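Local structure of ecdysteroid-phosphate phosphatase (Bombyx mori, 3C7T) at residues L38-L44 against P59-L63; A45-G49 against D131-E137; V71-R76 against F100-R105; E170-Q174 against A202-L206. The protein removes phosphate from ecdysteroid 22-phosphates, releasing active moulting hormones such as ecdysone, and also dephosphorylates phosphotyrosine in proteins, the chain described being its homodimeric PGM-like phosphatase domain. One frame throughout, in Å; residues are numbered along the deposited sequence.

Contact 1 of 4, residues L38-L44 against P59-L63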
# COMPACT_ATOMS: atom_id res chain seq x y z
N LEU A 38 1.37 10.16 -5.89
CA LEU A 38 1.98 8.84 -6.09
C LEU A 38 1.01 7.69 -5.96
O LEU A 38 1.26 6.63 -6.50
CB LEU A 38 3.16 8.60 -5.15
CG LEU A 38 4.33 9.55 -5.29
CD1 LEU A 38 5.32 9.19 -4.18
CD2 LEU A 38 4.96 9.40 -6.69
N ASN A 39 -0.09 7.90 -5.24
CA ASN A 39 -1.09 6.86 -5.08
C ASN A 39 -2.17 6.91 -6.18
O ASN A 39 -3.11 6.12 -6.19
CB ASN A 39 -1.68 6.95 -3.65
CG ASN A 39 -2.46 5.72 -3.26
OD1 ASN A 39 -2.13 4.60 -3.64
ND2 ASN A 39 -3.52 5.93 -2.45
N LEU A 40 -2.00 7.80 -7.17
CA LEU A 40 -2.89 7.79 -8.34
C LEU A 40 -2.36 6.86 -9.46
O LEU A 40 -1.15 6.58 -9.52
CB LEU A 40 -3.10 9.22 -8.90
CG LEU A 40 -4.01 10.14 -8.09
CD1 LEU A 40 -3.85 11.57 -8.54
CD2 LEU A 40 -5.47 9.71 -8.19
N PRO A 41 -3.26 6.41 -10.36
CA PRO A 41 -2.77 5.59 -11.49
C PRO A 41 -1.64 6.26 -12.26
O PRO A 41 -1.61 7.48 -12.38
CB PRO A 41 -4.00 5.45 -12.37
CG PRO A 41 -5.18 5.63 -11.41
CD PRO A 41 -4.72 6.62 -10.40
N LEU A 42 -0.70 5.47 -12.77
CA LEU A 42 0.38 6.00 -13.60
C LEU A 42 -0.16 6.63 -14.90
O LEU A 42 0.34 7.67 -15.36
CB LEU A 42 1.36 4.88 -13.95
CG LEU A 42 2.23 4.36 -12.80
CD1 LEU A 42 3.01 3.12 -13.24
CD2 LEU A 42 3.17 5.45 -12.35
N LYS A 43 -1.18 6.00 -15.45
CA LYS A 43 -1.84 6.47 -16.67
C LYS A 43 -3.25 5.92 -16.64
O LYS A 43 -3.53 4.98 -15.91
CB LYS A 43 -1.10 5.95 -17.92
CG LYS A 43 -1.25 4.45 -18.16
CD LYS A 43 -0.50 4.00 -19.42
CE LYS A 43 -1.33 4.30 -20.68
NZ LYS A 43 -0.60 3.95 -21.95
N LEU A 44 -4.12 6.52 -17.43
CA LEU A 44 -5.49 6.04 -17.55
C LEU A 44 -5.71 5.56 -18.97
O LEU A 44 -5.44 6.29 -19.92
CB LEU A 44 -6.49 7.16 -17.22
CG LEU A 44 -6.42 7.68 -15.77
CD1 LEU A 44 -7.35 8.86 -15.59
CD2 LEU A 44 -6.75 6.59 -14.79
N PRO A 59 -11.13 4.35 -10.89
CA PRO A 59 -10.04 3.36 -10.83
C PRO A 59 -9.74 3.01 -9.37
O PRO A 59 -10.16 3.74 -8.46
CB PRO A 59 -8.84 4.14 -11.37
CG PRO A 59 -9.40 5.33 -12.08
CD PRO A 59 -10.66 5.67 -11.33
N LEU A 60 -8.99 1.93 -9.16
CA LEU A 60 -8.30 1.74 -7.87
C LEU A 60 -7.12 2.69 -7.76
O LEU A 60 -6.52 3.04 -8.77
CB LEU A 60 -7.73 0.33 -7.76
CG LEU A 60 -8.64 -0.89 -7.81
CD1 LEU A 60 -7.76 -2.14 -7.69
CD2 LEU A 60 -9.67 -0.82 -6.65
N THR A 61 -6.75 3.03 -6.53
CA THR A 61 -5.49 3.71 -6.23
C THR A 61 -4.36 2.68 -6.41
O THR A 61 -4.64 1.47 -6.57
CB THR A 61 -5.46 4.17 -4.77
OG1 THR A 61 -5.66 3.05 -3.92
CG2 THR A 61 -6.58 5.21 -4.54
N ARG A 62 -3.12 3.15 -6.38
CA ARG A 62 -1.95 2.24 -6.34
C ARG A 62 -2.07 1.28 -5.16
O ARG A 62 -1.82 0.08 -5.31
CB ARG A 62 -0.62 3.02 -6.31
CG ARG A 62 -0.28 3.83 -7.60
CD ARG A 62 -0.10 2.95 -8.83
NE ARG A 62 0.98 1.97 -8.68
CZ ARG A 62 2.27 2.20 -8.92
NH1 ARG A 62 2.67 3.40 -9.30
NH2 ARG A 62 3.17 1.23 -8.73
N LEU A 63 -2.47 1.80 -4.01
CA LEU A 63 -2.63 0.98 -2.82
C LEU A 63 -3.71 -0.07 -3.08
O LEU A 63 -3.60 -1.20 -2.64
CB LEU A 63 -3.03 1.83 -1.62
CG LEU A 63 -3.29 1.06 -0.33
CD1 LEU A 63 -2.19 -0.00 -0.06
CD2 LEU A 63 -3.45 2.02 0.83
O HOH W 1 1.37 6.19 -9.07

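Contact 2 of 4, residues A45-G49 against D131-E137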
# COMPACT_ATOMS: atom_id res chain seq x y z
N ALA A 45 -6.19 4.33 -19.12
CA ALA A 45 -6.47 3.77 -20.43
C ALA A 45 -7.60 4.52 -21.09
O ALA A 45 -8.49 5.05 -20.42
CB ALA A 45 -6.85 2.30 -20.30
N HIS A 46 -7.57 4.56 -22.42
CA HIS A 46 -8.66 5.15 -23.15
C HIS A 46 -9.98 4.41 -22.85
O HIS A 46 -10.02 3.18 -22.74
CB HIS A 46 -8.37 5.13 -24.65
CG HIS A 46 -9.56 5.47 -25.49
ND1 HIS A 46 -10.06 6.75 -25.60
CD2 HIS A 46 -10.37 4.68 -26.25
CE1 HIS A 46 -11.11 6.75 -26.40
NE2 HIS A 46 -11.32 5.51 -26.81
N ARG A 47 -11.06 5.17 -22.72
CA ARG A 47 -12.39 4.59 -22.64
C ARG A 47 -13.34 5.50 -23.38
O ARG A 47 -13.09 6.71 -23.48
CB ARG A 47 -12.83 4.40 -21.18
CG ARG A 47 -12.96 5.70 -20.39
CD ARG A 47 -13.27 5.39 -18.92
NE ARG A 47 -14.59 4.80 -18.71
CZ ARG A 47 -14.97 4.22 -17.58
NH1 ARG A 47 -14.11 4.12 -16.57
NH2 ARG A 47 -16.19 3.70 -17.45
N ALA A 48 -14.42 4.93 -23.89
CA ALA A 48 -15.36 5.70 -24.72
C ALA A 48 -15.90 6.93 -24.00
O ALA A 48 -16.11 7.97 -24.63
CB ALA A 48 -16.51 4.81 -25.18
N GLY A 49 -16.14 6.82 -22.70
CA GLY A 49 -16.70 7.92 -21.91
C GLY A 49 -15.66 8.94 -21.48
O GLY A 49 -15.99 9.92 -20.86
N ASP A 131 -21.39 3.83 -16.23
CA ASP A 131 -20.51 3.88 -17.38
C ASP A 131 -19.49 2.77 -17.18
O ASP A 131 -18.63 2.87 -16.30
CB ASP A 131 -19.85 5.28 -17.47
CG ASP A 131 -19.06 5.49 -18.77
OD1 ASP A 131 -18.26 4.60 -19.16
OD2 ASP A 131 -19.25 6.55 -19.41
N PHE A 132 -19.62 1.69 -17.95
CA PHE A 132 -18.70 0.55 -17.86
C PHE A 132 -17.74 0.52 -19.03
O PHE A 132 -18.12 0.85 -20.17
CB PHE A 132 -19.46 -0.79 -17.78
CG PHE A 132 -20.33 -0.92 -16.57
CD1 PHE A 132 -19.84 -0.63 -15.30
CD2 PHE A 132 -21.65 -1.34 -16.69
CE1 PHE A 132 -20.65 -0.75 -14.18
CE2 PHE A 132 -22.47 -1.46 -15.56
CZ PHE A 132 -21.97 -1.17 -14.31
N MET A 133 -16.49 0.11 -18.77
CA MET A 133 -15.56 -0.12 -19.87
C MET A 133 -15.87 -1.46 -20.49
O MET A 133 -16.22 -2.41 -19.79
CB MET A 133 -14.10 -0.05 -19.42
CG MET A 133 -13.62 1.38 -19.09
SD MET A 133 -11.98 1.48 -18.30
CE MET A 133 -10.90 1.05 -19.67
N THR A 134 -15.77 -1.54 -21.82
CA THR A 134 -16.07 -2.77 -22.53
C THR A 134 -14.94 -3.77 -22.28
O THR A 134 -13.82 -3.34 -22.01
CB THR A 134 -16.19 -2.51 -24.05
OG1 THR A 134 -14.95 -1.97 -24.53
CG2 THR A 134 -17.30 -1.51 -24.33
N PRO A 135 -15.23 -5.09 -22.36
CA PRO A 135 -14.16 -6.10 -22.39
C PRO A 135 -13.01 -5.75 -23.34
O PRO A 135 -11.85 -5.90 -22.96
CB PRO A 135 -14.90 -7.37 -22.82
CG PRO A 135 -16.29 -7.18 -22.24
CD PRO A 135 -16.57 -5.71 -22.36
N ILE A 136 -13.29 -5.27 -24.55
CA ILE A 136 -12.19 -4.81 -25.41
C ILE A 136 -11.37 -3.64 -24.84
O ILE A 136 -10.13 -3.66 -24.90
CB ILE A 136 -12.62 -4.55 -26.89
CG1 ILE A 136 -11.45 -3.97 -27.69
CG2 ILE A 136 -13.85 -3.67 -26.95
CD1 ILE A 136 -11.54 -4.17 -29.21
N GLU A 137 -12.04 -2.62 -24.28
CA GLU A 137 -11.32 -1.50 -23.65
C GLU A 137 -10.49 -1.95 -22.43
O GLU A 137 -9.39 -1.42 -22.19
CB GLU A 137 -12.28 -0.40 -23.18
CG GLU A 137 -12.82 0.45 -24.31
CD GLU A 137 -14.03 1.28 -23.91
OE1 GLU A 137 -14.67 0.94 -22.89
OE2 GLU A 137 -14.33 2.27 -24.61
O HOH W 2 -8.51 1.05 -23.32
O HOH W 3 -16.42 4.49 -20.90

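Contact 3 of 4, residues V71-R76 against F100-R105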
# COMPACT_ATOMS: atom_id res chain seq x y z
N VAL A 71 -3.67 -10.18 -1.32
CA VAL A 71 -4.61 -11.30 -1.22
C VAL A 71 -4.20 -12.46 -2.17
O VAL A 71 -4.10 -13.61 -1.74
CB VAL A 71 -6.08 -10.86 -1.43
CG1 VAL A 71 -7.02 -12.12 -1.39
CG2 VAL A 71 -6.49 -9.81 -0.38
N GLY A 72 -3.93 -12.14 -3.44
CA GLY A 72 -3.51 -13.17 -4.43
C GLY A 72 -2.23 -13.88 -3.96
O GLY A 72 -2.15 -15.13 -3.99
N GLU A 73 -1.27 -13.10 -3.48
CA GLU A 73 0.01 -13.61 -2.93
C GLU A 73 -0.27 -14.54 -1.74
O GLU A 73 0.35 -15.61 -1.62
CB GLU A 73 0.93 -12.45 -2.53
CG GLU A 73 2.39 -12.82 -2.11
CD GLU A 73 3.15 -11.67 -1.39
OE1 GLU A 73 2.64 -11.09 -0.42
OE2 GLU A 73 4.30 -11.37 -1.77
N GLY A 74 -1.21 -14.14 -0.88
CA GLY A 74 -1.53 -14.90 0.32
C GLY A 74 -2.15 -16.24 -0.05
O GLY A 74 -1.86 -17.26 0.60
N MET A 75 -2.96 -16.22 -1.11
CA MET A 75 -3.57 -17.44 -1.64
C MET A 75 -2.48 -18.37 -2.18
O MET A 75 -2.47 -19.57 -1.88
CB MET A 75 -4.62 -17.08 -2.71
CG MET A 75 -5.75 -18.12 -2.82
SD MET A 75 -6.96 -17.94 -1.50
CE MET A 75 -8.04 -16.64 -2.12
N ARG A 76 -1.55 -17.81 -2.97
CA ARG A 76 -0.40 -18.54 -3.51
C ARG A 76 0.44 -19.16 -2.38
O ARG A 76 0.85 -20.32 -2.46
CB ARG A 76 0.46 -17.63 -4.41
CG ARG A 76 1.81 -18.24 -4.92
CD ARG A 76 2.36 -17.49 -6.12
NE ARG A 76 2.40 -16.04 -5.94
CZ ARG A 76 3.42 -15.34 -5.45
NH1 ARG A 76 4.56 -15.94 -5.06
NH2 ARG A 76 3.32 -14.01 -5.35
N PHE A 100 -5.36 -9.29 -8.00
CA PHE A 100 -5.44 -10.58 -7.33
C PHE A 100 -4.67 -11.65 -8.14
O PHE A 100 -3.82 -12.39 -7.62
CB PHE A 100 -6.91 -10.97 -7.14
CG PHE A 100 -7.11 -12.36 -6.63
CD1 PHE A 100 -6.93 -12.64 -5.28
CD2 PHE A 100 -7.49 -13.39 -7.50
CE1 PHE A 100 -7.10 -13.93 -4.80
CE2 PHE A 100 -7.67 -14.68 -7.02
CZ PHE A 100 -7.48 -14.94 -5.66
N LEU A 101 -4.98 -11.71 -9.44
CA LEU A 101 -4.31 -12.66 -10.34
C LEU A 101 -2.81 -12.43 -10.46
O LEU A 101 -2.04 -13.38 -10.61
CB LEU A 101 -4.99 -12.66 -11.73
CG LEU A 101 -6.41 -13.22 -11.78
CD1 LEU A 101 -7.05 -12.98 -13.16
CD2 LEU A 101 -6.46 -14.70 -11.44
N ASP A 102 -2.40 -11.16 -10.39
CA ASP A 102 -0.97 -10.83 -10.42
C ASP A 102 -0.27 -11.39 -9.16
O ASP A 102 0.82 -11.96 -9.25
CB ASP A 102 -0.75 -9.32 -10.50
CG ASP A 102 -1.12 -8.72 -11.86
OD1 ASP A 102 -1.27 -9.45 -12.85
OD2 ASP A 102 -1.27 -7.47 -11.92
N GLY A 103 -0.89 -11.21 -8.00
CA GLY A 103 -0.32 -11.69 -6.73
C GLY A 103 -0.26 -13.21 -6.71
O GLY A 103 0.74 -13.82 -6.25
N LEU A 104 -1.33 -13.82 -7.23
CA LEU A 104 -1.46 -15.27 -7.36
C LEU A 104 -0.46 -15.90 -8.35
O LEU A 104 -0.17 -17.09 -8.27
CB LEU A 104 -2.90 -15.61 -7.78
CG LEU A 104 -3.42 -17.05 -7.75
CD1 LEU A 104 -3.24 -17.68 -6.36
CD2 LEU A 104 -4.87 -17.12 -8.19
N ARG A 105 0.08 -15.09 -9.25
CA ARG A 105 0.85 -15.59 -10.39
C ARG A 105 0.05 -16.65 -11.15
O ARG A 105 0.59 -17.68 -11.56
CB ARG A 105 2.22 -16.10 -9.95
CG ARG A 105 3.11 -14.99 -9.47
CD ARG A 105 4.47 -15.49 -8.96
NE ARG A 105 5.22 -14.38 -8.37
CZ ARG A 105 6.49 -14.43 -7.96
NH1 ARG A 105 7.19 -15.56 -8.03
NH2 ARG A 105 7.06 -13.35 -7.44

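Contact 4 of 4, residues E170-Q174 against A202-L206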
# COMPACT_ATOMS: atom_id res chain seq x y z
N GLU A 170 -27.81 -13.81 -7.04
CA GLU A 170 -28.00 -15.22 -6.78
C GLU A 170 -28.00 -16.04 -8.07
O GLU A 170 -27.38 -17.09 -8.13
CB GLU A 170 -29.31 -15.42 -6.02
CG GLU A 170 -29.61 -16.88 -5.64
CD GLU A 170 -30.96 -17.01 -4.97
OE1 GLU A 170 -31.10 -16.53 -3.83
OE2 GLU A 170 -31.89 -17.58 -5.59
N VAL A 171 -28.68 -15.55 -9.11
CA VAL A 171 -28.69 -16.21 -10.42
C VAL A 171 -27.26 -16.39 -10.92
O VAL A 171 -26.87 -17.50 -11.30
CB VAL A 171 -29.57 -15.45 -11.46
CG1 VAL A 171 -29.26 -15.86 -12.90
CG2 VAL A 171 -31.03 -15.70 -11.18
N ALA A 172 -26.47 -15.31 -10.89
CA ALA A 172 -25.10 -15.35 -11.40
C ALA A 172 -24.21 -16.26 -10.56
O ALA A 172 -23.47 -17.07 -11.10
CB ALA A 172 -24.51 -13.93 -11.49
N MET A 173 -24.30 -16.14 -9.24
CA MET A 173 -23.43 -16.90 -8.34
C MET A 173 -23.76 -18.38 -8.31
O MET A 173 -22.85 -19.22 -8.28
CB MET A 173 -23.48 -16.33 -6.93
CG MET A 173 -22.72 -15.01 -6.79
SD MET A 173 -22.86 -14.34 -5.12
CE MET A 173 -21.62 -13.03 -5.16
N GLN A 174 -25.05 -18.72 -8.33
CA GLN A 174 -25.43 -20.14 -8.41
C GLN A 174 -25.09 -20.74 -9.76
O GLN A 174 -24.59 -21.87 -9.83
CB GLN A 174 -26.90 -20.32 -8.08
CG GLN A 174 -27.27 -19.90 -6.66
CD GLN A 174 -28.69 -20.30 -6.29
OE1 GLN A 174 -29.55 -20.49 -7.17
NE2 GLN A 174 -28.95 -20.44 -4.99
N ALA A 202 -26.27 -17.19 -1.45
CA ALA A 202 -26.48 -17.96 -2.69
C ALA A 202 -26.08 -19.41 -2.52
O ALA A 202 -26.73 -20.29 -3.06
CB ALA A 202 -25.72 -17.34 -3.85
N LEU A 203 -25.00 -19.64 -1.77
CA LEU A 203 -24.48 -21.00 -1.58
C LEU A 203 -25.22 -21.80 -0.51
O LEU A 203 -25.40 -23.01 -0.66
CB LEU A 203 -22.96 -20.99 -1.35
CG LEU A 203 -22.14 -20.92 -2.66
CD1 LEU A 203 -22.34 -19.60 -3.39
CD2 LEU A 203 -20.67 -21.13 -2.39
N HIS A 204 -25.66 -21.12 0.54
CA HIS A 204 -26.57 -21.75 1.50
C HIS A 204 -27.90 -22.15 0.84
O HIS A 204 -28.46 -23.21 1.17
CB HIS A 204 -26.80 -20.85 2.72
CG HIS A 204 -25.68 -20.91 3.72
ND1 HIS A 204 -25.51 -19.96 4.71
CD2 HIS A 204 -24.66 -21.78 3.85
CE1 HIS A 204 -24.45 -20.27 5.43
NE2 HIS A 204 -23.90 -21.36 4.92
N ARG A 205 -28.37 -21.35 -0.11
CA ARG A 205 -29.58 -21.69 -0.87
C ARG A 205 -29.39 -22.86 -1.84
O ARG A 205 -30.37 -23.42 -2.34
CB ARG A 205 -30.15 -20.45 -1.57
CG ARG A 205 -30.96 -19.58 -0.63
CD ARG A 205 -31.26 -18.22 -1.20
NE ARG A 205 -31.94 -17.34 -0.23
CZ ARG A 205 -31.36 -16.76 0.82
NH1 ARG A 205 -30.07 -16.97 1.08
NH2 ARG A 205 -32.07 -15.99 1.62
N LEU A 206 -28.14 -23.23 -2.11
CA LEU A 206 -27.84 -24.41 -2.92
C LEU A 206 -27.87 -25.69 -2.09
O LEU A 206 -27.88 -26.80 -2.63
CB LEU A 206 -26.51 -24.28 -3.66
CG LEU A 206 -26.45 -23.29 -4.83
CD1 LEU A 206 -25.02 -23.13 -5.35
CD2 LEU A 206 -27.37 -23.71 -5.97

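Contact 1 of 4, residues L38-L44 against P59-L63
The N-terminus of a helix leaves amide groups without partners in its own first turn, and here the loop 38-44 supplies what helix 62-77 of this histidine phosphatase domain lacks. Thr61 stands at the N-cap; its OG1 caps Gly64 N and also bonds to Glu14. The two amides between them, of Arg62 and Leu63, are answered by Asn39. Arg62 N donates to Asn39 O at 3.0 Å, nearly straight, and Leu63 N donates to Asn39 OD1 at 2.8 Å, so one residue serves two successive amides with its backbone and its side chain. The other end of that carboxamide, ND2, is bonded to Glu14 and to the backbone of Ile249 of the second subunit. Arg62 folds back over the loop, its CG 3.4 Å from Leu38 O, while its guanidinium forms a salt bridge with Glu73 of the second subunit, which places the contact at the dimer interface. Apolar closure comes from Pro59, whose CB lies 4.0 Å from Pro41 CG and whose CG lies 4.0 Å from Leu44 CD2. Two further loop carbonyls are met by water 1, which donates to Leu38 O and Leu40 O, both at 2.6 Å, and accepts from Arg62 NH1 at 3.1 Å.

Contact 2 of 4, residues A45-G49 against D131-E137
Residues 45-49 run as an irregular, largely extended loop beside 131-137, an extended lead-in that turns into helix 135-140 after Thr134. The backbones stay well apart, with CA atoms of Arg47 and Glu137 6.3 Å from each other and those of Gly49 and Asp131 7.2 Å, so side chains and water must fill the gap. Arg47 reaches across and makes a salt bridge from NH2 to Asp131 OD1 at 2.8 Å, with a weak hydrogen bond from the same NH2 to Asp131 O, also 2.8 Å. Its guanidinium has a second acidic partner in Asp57. Met133 covers one face of this group, CG lying 3.5 Å from Arg47 CZ. Water 3 completes the polar network, accepting from Arg47 NE at 2.9 Å and Gly49 N at 3.0 Å and donating to Asp131 OD1 at 2.5 Å; water 2 joins His46 O to Glu137 O, at 2.7 and 2.9 Å. Glu137 divides its carboxylate: OE2 accepts from Ala48 N at 2.8 Å, whereas OE1 accepts from Thr134 N at 2.9 Å. In return, Glu137 N donates to Thr134 OG1 at 3.0 Å. This reciprocal pair is a capping box, the classic start of a helix, here with the capping glutamate also binding a loop more than 80 residues away in sequence within the histidine phosphatase fold.

Contact 3 of 4, residues V71-R76 against F100-R105
This is a close, glycine-mediated helix-helix contact, largely buried, between helices 62-77 and 91-104. The short axes approach to 6.5 Å and cross at -36°, a spacing that leaves no room for side chains at the crossing. Gly72 and Gly103 make it possible: Gly72 C lies 3.4 Å from Gly103 C, and a CB on Gly72 would collide with Phe100 O. Backbone thus meets backbone, with CA-H...O contacts such as Gly72 CA to Phe100 O at 3.3 Å. Helix 62-77 also leans on the central sheet of the histidine phosphatase fold, Val71 and Met75 touching strands 5-11 and 230-235, while both side chains meet the edge of the Phe100 ring, Val71 CG1 and Met75 CE each 3.9 Å from Phe100 CE1. At the far end a Schellman motif with Arg105 as C-prime residue closes helix 91-104. There Arg76 NE and NH2 donate to Gly103 O at 2.8 and 2.7 Å, and its guanidinium stacks flat on that of Arg105, centres 4.1 Å apart, despite their like charges.

Contact 4 of 4, residues E170-Q174 against A202-L206
Gln174 extends from helix 162-179 across the C-terminal part of helix 193-204 and the residues that follow, its CG 4.1 Å from Ala202 CB and its CD 3.7 Å from Leu206 CD2. The amide end does the polar work: NE2 donates to Ala202 O at 2.9 Å, almost straight on, near the C-terminal end of a helix, where carbonyls run short of amide partners in their own helix. Small size matters beside it. Ala202 points at the neighbouring helix and lets the backbones come close, its CA 5.2 Å from that of Glu170 and its CB 3.9 Å from Met173 CB. Met173 continues inward along helix 193-204, touching Thr195, Gln198 and Met199. That helix follows strand 187-191 of the central sheet and begins just after His192, so the contact ties its C-terminal part, away from its start beside the phosphate pocket of this histidine phosphatase fold, to the middle of helix 162-179. Beside this, Glu170 OE1 lies 3.8 Å from Arg205 NE, a long salt bridge with the oxygen well out of the guanidinium plane. Glu170 is hydrogen-bonded to Tyr216, and Arg205 to the backbones of Gly201 and Gln214. The pair therefore attracts through charge alone, and the directional link between these segments is the Gln174 bond.

Followed from the N terminus, the chain first closes a short loop at contact 1, where 59-63 returns to 38-44 around helix 50-56. Contact 2 starts directly after 38-44, at 45-49, and closes only at 131-137, so it crosses contact 1; it ties the loop before helix 50-56 to the start of helix 135-140. Contact 3 is nested within that longer loop and, by pairing helices 62-77 and 91-104, shares the first of these with contact 1. Both also touch the second subunit: Arg62 of contact 1 in one chain pairs with Glu73 of contact 3 in the other. Contact 4 follows in series, joining helices 162-179 and 193-204 on the opposite side of the chain's centre from contact 1, about 34 Å away between centres.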